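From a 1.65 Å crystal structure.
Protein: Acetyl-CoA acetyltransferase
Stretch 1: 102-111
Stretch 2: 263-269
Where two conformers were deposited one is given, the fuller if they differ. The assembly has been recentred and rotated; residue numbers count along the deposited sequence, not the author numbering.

Stretch 1 (102-111) AVMMAAQAVK
Stretch 2, residues 263-269: ALVLMSK

A helix laid along a β-strand usually adheres through apolar side chains alone, because each backbone spends its hydrogen bonds within its own kind of structure. Acetyl-CoA acetyltransferase offers a compact example. Residues 102-111 continue a helix begun earlier in the chain, with phi/psi near -63/-41 and i to i+4 bonds such as Ala 107 N to Val 103 O, 2.9 Å. The partner strand is extended, and the two axes run nearly parallel, 19° apart (signed crossing angle -19°), approaching to 8.8 Å. No hydrogen bond crosses the interface, which buries 268 Å² in total.

Along the strand, alternation decides who takes part. Ala 263 (-158/144) points away from the helix. Leu 264 (-130/149; chi1 m, chi2 p) points toward it, its CA 7.8 Å from the CA of Val 103; its CD1 meets CG2 of Val 103, a t rotamer, at 4.1 Å. Val 265 (-109/126; t) lies out of reach.

Leu 266 (-107/144) is the centrepiece, covered over 86 Å². Its CA sits 7.2 Å from the CA of Ala 107, and its chi1 of -95°, between wells, with chi2 at 46°, brings CD2 against the helix. There CD2 lies 3.8 Å from CB of Ala 106, 4.1 Å from CB of Ala 107 and 3.6 Å from N of Ala 107. The methyl thus lies beside two alanine side chains and close to the helix backbone, 3.7 Å from CD2 of Leu 266 to O of Val 103.

Met 267 (-145/153; m, t, t) points away. Ser 268 (-70/162; chi1 p) brings its CA to 6.6 Å from the CA of Val 110, and its CB packs 4.1 Å from CG1 of Val 110 (t), while its hydroxyl caps the helix that starts with Lys 269 (-58/-47).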

# COMPACT_ATOMS: atom_id res chain seq x y z
N ALA A 102 2.77 -8.00 2.01
CA ALA A 102 4.07 -7.33 2.17
C ALA A 102 5.22 -8.33 2.09
O ALA A 102 6.22 -8.08 1.41
CB ALA A 102 4.11 -6.59 3.51
N VAL A 103 5.10 -9.46 2.79
CA VAL A 103 6.15 -10.48 2.76
C VAL A 103 6.30 -11.06 1.35
O VAL A 103 7.42 -11.26 0.87
CB VAL A 103 5.85 -11.58 3.78
CG1 VAL A 103 6.80 -12.78 3.57
CG2 VAL A 103 5.96 -11.02 5.21
N MET A 104 5.18 -11.33 0.67
CA MET A 104 5.24 -11.87 -0.68
C MET A 104 5.90 -10.90 -1.65
O MET A 104 6.75 -11.29 -2.46
CB MET A 104 3.82 -12.23 -1.15
CG MET A 104 3.20 -13.35 -0.31
SD MET A 104 1.39 -13.45 -0.53
CE MET A 104 1.24 -13.56 -2.31
N MET A 105 5.51 -9.63 -1.61
CA MET A 105 6.11 -8.61 -2.47
C MET A 105 7.60 -8.47 -2.19
O MET A 105 8.39 -8.26 -3.10
CB MET A 105 5.41 -7.26 -2.26
CG MET A 105 3.97 -7.25 -2.76
SD MET A 105 3.07 -5.79 -2.20
CE MET A 105 2.49 -5.13 -3.79
N ALA A 106 7.98 -8.56 -0.92
CA ALA A 106 9.39 -8.48 -0.58
C ALA A 106 10.15 -9.67 -1.13
O ALA A 106 11.28 -9.53 -1.63
CB ALA A 106 9.55 -8.38 0.95
N ALA A 107 9.55 -10.87 -1.05
CA ALA A 107 10.19 -12.04 -1.64
C ALA A 107 10.36 -11.87 -3.15
O ALA A 107 11.39 -12.25 -3.72
CB ALA A 107 9.37 -13.30 -1.31
N GLN A 108 9.37 -11.25 -3.80
CA GLN A 108 9.48 -11.01 -5.23
C GLN A 108 10.60 -10.04 -5.54
O GLN A 108 11.27 -10.17 -6.57
CB GLN A 108 8.15 -10.50 -5.79
CG GLN A 108 7.07 -11.60 -5.75
CD GLN A 108 5.69 -11.11 -6.09
OE1 GLN A 108 5.26 -10.07 -5.62
NE2 GLN A 108 4.99 -11.85 -6.93
N ALA A 109 10.82 -9.04 -4.68
CA ALA A 109 11.94 -8.12 -4.88
C ALA A 109 13.28 -8.85 -4.79
O ALA A 109 14.22 -8.52 -5.54
CB ALA A 109 11.89 -6.99 -3.84
N VAL A 110 13.39 -9.84 -3.90
CA VAL A 110 14.61 -10.65 -3.85
C VAL A 110 14.73 -11.53 -5.10
O VAL A 110 15.80 -11.59 -5.73
CB VAL A 110 14.64 -11.51 -2.56
CG1 VAL A 110 15.91 -12.42 -2.54
CG2 VAL A 110 14.63 -10.63 -1.31
N LYS A 111 13.65 -12.22 -5.47
CA LYS A 111 13.71 -13.11 -6.63
C LYS A 111 13.97 -12.35 -7.93
O LYS A 111 14.60 -12.89 -8.85
CB LYS A 111 12.41 -13.92 -6.73
CG LYS A 111 12.26 -14.92 -5.62
CD LYS A 111 10.86 -15.49 -5.50
CE LYS A 111 10.50 -16.39 -6.66
NZ LYS A 111 9.20 -17.10 -6.34
N ALA A 263 7.13 -8.10 12.14
CA ALA A 263 8.14 -7.79 11.14
C ALA A 263 9.07 -8.97 10.93
O ALA A 263 9.41 -9.68 11.89
CB ALA A 263 8.96 -6.56 11.56
N LEU A 264 9.48 -9.15 9.68
CA LEU A 264 10.39 -10.20 9.28
C LEU A 264 11.52 -9.60 8.46
O LEU A 264 11.35 -8.59 7.77
CB LEU A 264 9.68 -11.28 8.44
CG LEU A 264 8.52 -12.06 9.07
CD1 LEU A 264 7.22 -11.26 9.13
CD2 LEU A 264 8.29 -13.34 8.24
N VAL A 265 12.69 -10.21 8.55
CA VAL A 265 13.79 -9.85 7.67
C VAL A 265 14.00 -11.00 6.69
O VAL A 265 14.15 -12.15 7.11
CB VAL A 265 15.09 -9.56 8.44
CG1 VAL A 265 16.20 -9.27 7.43
CG2 VAL A 265 14.91 -8.36 9.40
N LEU A 266 13.97 -10.68 5.40
CA LEU A 266 14.19 -11.61 4.30
C LEU A 266 15.56 -11.38 3.68
O LEU A 266 16.00 -10.23 3.55
CB LEU A 266 13.12 -11.43 3.23
CG LEU A 266 11.87 -12.31 3.22
CD1 LEU A 266 11.27 -12.44 4.58
CD2 LEU A 266 10.87 -11.74 2.22
N MET A 267 16.22 -12.45 3.25
CA MET A 267 17.53 -12.32 2.62
C MET A 267 17.70 -13.34 1.52
O MET A 267 17.13 -14.44 1.57
CB MET A 267 18.68 -12.52 3.61
CG MET A 267 18.96 -11.33 4.49
SD MET A 267 20.35 -11.61 5.57
CE MET A 267 20.21 -10.12 6.57
N SER A 268 18.54 -12.99 0.56
CA SER A 268 19.08 -13.97 -0.37
C SER A 268 20.05 -14.91 0.33
O SER A 268 20.58 -14.62 1.41
CB SER A 268 19.80 -13.27 -1.52
OG SER A 268 20.98 -12.64 -1.05
N LYS A 269 20.29 -16.05 -0.31
CA LYS A 269 21.29 -17.00 0.19
C LYS A 269 22.66 -16.35 0.29
O LYS A 269 23.36 -16.48 1.30
CB LYS A 269 21.35 -18.22 -0.73
CG LYS A 269 22.39 -19.27 -0.34
CD LYS A 269 22.17 -20.56 -1.12
CE LYS A 269 23.24 -21.59 -0.82
NZ LYS A 269 24.55 -21.19 -1.40